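Anopheles Plasmodium-responsive Leucine-rich repeat protein 1B (Anopheles gambiae, PDB 4XGO) interacts with the leucine-rich repeat protein LRIM1 and probably takes part in the response of the mosquito to Plasmodium infection. Local coordinates at the interface of chains A and B. Numbering follows the deposited sequence. Chains: chain A/B, Anopheles Plasmodium-responsive Leucine-rich repeat protein 1B.

Contact 1: the interface of chains A and B. Residues chain A 5-8, 55; chain B 32-34.
A:Met8, at the start of strand 8-10, meets the turn B:Gly32 to B:Gln34 of the leucine-rich repeat domain backbone to backbone: its N donates to B:Gln34 O at 2.8 Å, and positive phi angles at B:Gly32 and B:Gln34 shape that turn. The bond illustrates how, in this deposited pair, the N-terminal segment of one solenoid is held by a turn of the other. A:Tyr5 rests its ring against the B:Gln34 stem, with CE1 3.6 Å from CB, the stem passing beneath the CD1 and CE1 rim of one face. With chi1 at -155°, the ring swings away from the A:Tyr5 backbone N and its hydroxyl reaches B:Leu33. There OH binds two waters lying in the ring plane; one continues to B:Leu33 O, the other to B:Gly32 O. A bend at chi2 (-53°) turns the B:Gln34 amide off the stem, 69° from the tyrosine plane, and NE2 reaches A:Tyr5 O through a third water. A:Arg55 supplies a direct grip: NH1 donates to B:Gly32 O at 2.8 Å, the acceptor lying in the guanidinium plane although the nitrogen sits above the carbonyl plane. A:Tyr5 CD2 covers the centre of the guanidinium face and so would steady the group from within its own chain. A:Met8 and B:Leu33 run side by side in the same direction, with A:Met8 SD 3.7 Å from B:Leu33 O.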
loop_
_atom_site.group_PDB
_atom_site.type_symbol
_atom_site.label_atom_id
_atom_site.label_comp_id
_atom_site.label_asym_id
_atom_site.label_seq_id
_atom_site.Cartn_x
_atom_site.Cartn_y
_atom_site.Cartn_z
ATOM N N TYR A 5 -12.327 8.858 4.947
ATOM C CA TYR A 5 -11.800 9.525 6.180
ATOM C C TYR A 5 -11.238 10.904 5.798
ATOM O O TYR A 5 -10.402 11.001 4.897
ATOM C CB TYR A 5 -10.727 8.635 6.823
ATOM C CG TYR A 5 -10.529 8.841 8.319
ATOM C CD1 TYR A 5 -10.253 10.100 8.839
ATOM C CD2 TYR A 5 -10.588 7.772 9.206
ATOM C CE1 TYR A 5 -10.061 10.296 10.193
ATOM C CE2 TYR A 5 -10.394 7.958 10.570
ATOM C CZ TYR A 5 -10.133 9.225 11.054
ATOM O OH TYR A 5 -9.945 9.433 12.382
ATOM N N LYS A 6 -11.715 11.970 6.453
ATOM C CA LYS A 6 -11.267 13.335 6.122
ATOM C C LYS A 6 -10.088 13.764 7.004
ATOM O O LYS A 6 -10.032 13.412 8.189
ATOM C CB LYS A 6 -12.414 14.337 6.268
ATOM C CG LYS A 6 -12.203 15.627 5.490
ATOM N N SER A 7 -9.174 14.549 6.430
ATOM C CA SER A 7 -7.932 14.928 7.123
ATOM C C SER A 7 -8.149 16.053 8.121
ATOM O O SER A 7 -9.038 16.886 7.940
ATOM C CB SER A 7 -6.817 15.290 6.132
ATOM O OG SER A 7 -6.901 16.633 5.692
ATOM N N MET A 8 -7.329 16.067 9.164
ATOM C CA MET A 8 -7.474 17.028 10.259
ATOM C C MET A 8 -6.185 17.796 10.497
ATOM O O MET A 8 -5.089 17.330 10.158
ATOM C CB MET A 8 -7.920 16.329 11.542
ATOM C CG MET A 8 -6.870 15.490 12.261
ATOM S SD MET A 8 -7.399 14.900 13.896
ATOM C CE MET A 8 -6.913 16.269 14.911
ATOM N N ARG A 55 -8.140 0.860 13.764
ATOM C CA ARG A 55 -7.551 0.864 12.424
ATOM C C ARG A 55 -6.044 0.537 12.501
ATOM O O ARG A 55 -5.406 0.776 13.524
ATOM C CB ARG A 55 -7.665 2.265 11.796
ATOM C CG ARG A 55 -9.031 2.946 11.804
ATOM C CD ARG A 55 -8.904 4.395 11.295
ATOM N NE ARG A 55 -8.875 4.396 9.833
ATOM C CZ ARG A 55 -8.242 5.258 9.043
ATOM N NH1 ARG A 55 -7.517 6.258 9.511
ATOM N NH2 ARG A 55 -8.321 5.096 7.733
ATOM N N GLY B 32 -3.445 7.044 13.212
ATOM C CA GLY B 32 -4.580 6.754 12.348
ATOM C C GLY B 32 -5.717 7.753 12.372
ATOM O O GLY B 32 -6.844 7.386 12.039
ATOM N N LEU B 33 -5.417 9.024 12.683
ATOM C CA LEU B 33 -6.433 10.067 12.763
ATOM C C LEU B 33 -6.474 10.998 11.543
ATOM O O LEU B 33 -7.095 12.055 11.604
ATOM C CB LEU B 33 -6.268 10.881 14.076
ATOM C CG LEU B 33 -6.299 10.099 15.406
ATOM C CD1 LEU B 33 -6.006 10.997 16.598
ATOM C CD2 LEU B 33 -7.646 9.416 15.573
ATOM N N GLN B 34 -5.850 10.589 10.440
ATOM C CA GLN B 34 -5.770 11.393 9.226
ATOM C C GLN B 34 -5.253 12.814 9.475
ATOM O O GLN B 34 -5.724 13.781 8.862
ATOM C CB GLN B 34 -7.129 11.433 8.486
ATOM C CG GLN B 34 -7.442 10.229 7.606
ATOM C CD GLN B 34 -6.359 9.885 6.596
ATOM O OE1 GLN B 34 -5.431 9.143 6.913
ATOM N NE2 GLN B 34 -6.496 10.366 5.357
HETATM O O HOH W 1 -9.580 6.834 13.518
HETATM O O HOH W 2 -9.560 12.086 12.817
HETATM O O HOH W 3 -8.160 11.996 4.566
#

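Contact 2: the interface of chains A and B. Residues chain A 28, 30, 42-43, 46; chain B 10-12, 15.
B:Leu10 and B:Leu15 push their methyl groups into an apolar patch of chain A formed by A:Leu28, A:Leu30, A:Ala42 and A:Phe43. The leucine-rich repeat fold buries such residues in its core, and here the neighbouring copy appears to cover part of the apolar surface, from its strand 8-10 and helix 12-23. The tight part centres on A:Phe43, whose side chain both leucines cross at about a right angle. CD2 of B:Leu15 lies 3.8 Å from A:Phe43 CD1, and CD2 of B:Leu10 lies 3.9 Å from A:Phe43 CZ. The two methyls are displaced toward the same face of the phenyl ring, so that its rim is held at two points. B:Leu10 CD2 also meets A:Leu30 CD1, at 3.8 Å; these leucines reach toward each other tip to tip. B:Leu15 divides its branches differently. With CG extended away from the backbone N (chi1 179°), the side chain projects from the helix far enough for CD1 to touch A:Leu28 CD2 while CD2 turns to the phenylalanine. Packing becomes sparser toward the beginning of the helix. B:Thr11 loses only 4 Å² of surface to chain A, and B:Pro12 makes a shallow touch, its CD 4.0 Å from A:Ala42 CA. At the opposite margin A:Ala46 is another light contributor, approaching B:Leu15 with its methyl alone. A:Ala42 joins the dense and sparse regions: its CB faces the carbonyl oxygen of B:Leu10, and its own carbonyl O lies 3.4 Å from B:Leu15 CD2.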
loop_
_atom_site.group_PDB
_atom_site.type_symbol
_atom_site.label_atom_id
_atom_site.label_comp_id
_atom_site.label_asym_id
_atom_site.label_seq_id
_atom_site.Cartn_x
_atom_site.Cartn_y
_atom_site.Cartn_z
ATOM N N LEU A 28 -12.139 5.952 22.093
ATOM C CA LEU A 28 -11.005 5.114 22.416
ATOM C C LEU A 28 -10.202 4.880 21.158
ATOM O O LEU A 28 -10.681 4.250 20.217
ATOM C CB LEU A 28 -11.457 3.789 23.054
ATOM C CG LEU A 28 -10.336 2.787 23.344
ATOM C CD1 LEU A 28 -9.324 3.386 24.308
ATOM C CD2 LEU A 28 -10.854 1.467 23.882
ATOM N N LEU A 30 -7.389 2.879 19.645
ATOM C CA LEU A 30 -6.510 1.737 19.648
ATOM C C LEU A 30 -5.898 1.542 18.275
ATOM O O LEU A 30 -5.407 0.456 17.941
ATOM C CB LEU A 30 -7.277 0.486 20.056
ATOM C CG LEU A 30 -7.958 0.522 21.414
ATOM C CD1 LEU A 30 -8.707 -0.795 21.659
ATOM C CD2 LEU A 30 -6.960 0.814 22.520
ATOM N N ALA A 42 -12.971 -8.095 26.191
ATOM C CA ALA A 42 -11.967 -7.026 26.202
ATOM C C ALA A 42 -12.512 -5.703 26.722
ATOM O O ALA A 42 -11.792 -4.962 27.404
ATOM C CB ALA A 42 -11.386 -6.842 24.807
ATOM N N PHE A 43 -13.765 -5.393 26.384
ATOM C CA PHE A 43 -14.388 -4.132 26.775
ATOM C C PHE A 43 -15.327 -4.190 27.989
ATOM O O PHE A 43 -16.124 -3.269 28.216
ATOM C CB PHE A 43 -15.112 -3.512 25.574
ATOM C CG PHE A 43 -14.210 -3.308 24.382
ATOM C CD1 PHE A 43 -13.194 -2.379 24.429
ATOM C CD2 PHE A 43 -14.356 -4.079 23.240
ATOM C CE1 PHE A 43 -12.343 -2.190 23.346
ATOM C CE2 PHE A 43 -13.516 -3.895 22.149
ATOM C CZ PHE A 43 -12.508 -2.955 22.208
ATOM N N ALA A 46 -15.370 -1.028 30.089
ATOM C CA ALA A 46 -15.309 0.164 29.250
ATOM C C ALA A 46 -16.641 0.405 28.552
ATOM O O ALA A 46 -16.690 0.629 27.337
ATOM C CB ALA A 46 -14.188 0.018 28.228
ATOM N N LEU B 10 -5.500 -8.021 23.066
ATOM C CA LEU B 10 -6.345 -7.060 23.771
ATOM C C LEU B 10 -7.268 -7.758 24.774
ATOM O O LEU B 10 -8.215 -8.442 24.391
ATOM C CB LEU B 10 -7.161 -6.197 22.808
ATOM C CG LEU B 10 -7.867 -5.031 23.506
ATOM C CD1 LEU B 10 -6.869 -3.972 23.948
ATOM C CD2 LEU B 10 -8.957 -4.443 22.617
ATOM N N THR B 11 -6.982 -7.555 26.058
ATOM C CA THR B 11 -7.714 -8.177 27.160
ATOM C C THR B 11 -8.112 -7.064 28.130
ATOM O O THR B 11 -7.562 -5.972 28.063
ATOM C CB THR B 11 -6.803 -9.187 27.907
ATOM O OG1 THR B 11 -5.761 -8.478 28.589
ATOM C CG2 THR B 11 -6.139 -10.143 26.936
ATOM N N PRO B 12 -9.036 -7.336 29.074
ATOM C CA PRO B 12 -9.322 -6.330 30.092
ATOM C C PRO B 12 -8.044 -5.817 30.763
ATOM O O PRO B 12 -7.949 -4.627 31.083
ATOM C CB PRO B 12 -10.191 -7.089 31.105
ATOM C CG PRO B 12 -10.833 -8.160 30.309
ATOM C CD PRO B 12 -9.829 -8.566 29.276
ATOM N N LEU B 15 -6.034 -3.615 28.144
ATOM C CA LEU B 15 -6.798 -2.370 27.960
ATOM C C LEU B 15 -6.703 -1.464 29.190
ATOM O O LEU B 15 -6.460 -0.266 29.067
ATOM C CB LEU B 15 -8.254 -2.631 27.570
ATOM C CG LEU B 15 -9.121 -1.380 27.374
ATOM C CD1 LEU B 15 -8.540 -0.431 26.318
ATOM C CD2 LEU B 15 -10.545 -1.805 27.023
#

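Contact 1, a polar, partly water-mediated patch, and contact 2, an apolar one, lie about 21 Å apart between the centres of their C-alpha atoms and take the N-terminal segment from opposite chains. Strand 8-10 serves both, through A:Met8 in contact 1 and, from the other copy, B:Leu10 in contact 2. The receiving surfaces lie along the stretch from strand 27-29 to the turn at 32-34, and contact 2 adds the segment 42-46. Two-fold symmetry gives each a twin, although chain B is modelled only from B:Ser7, leaving the A:Tyr5 part without a modelled counterpart. The structure alone does not show whether this pairing forms in the mosquito.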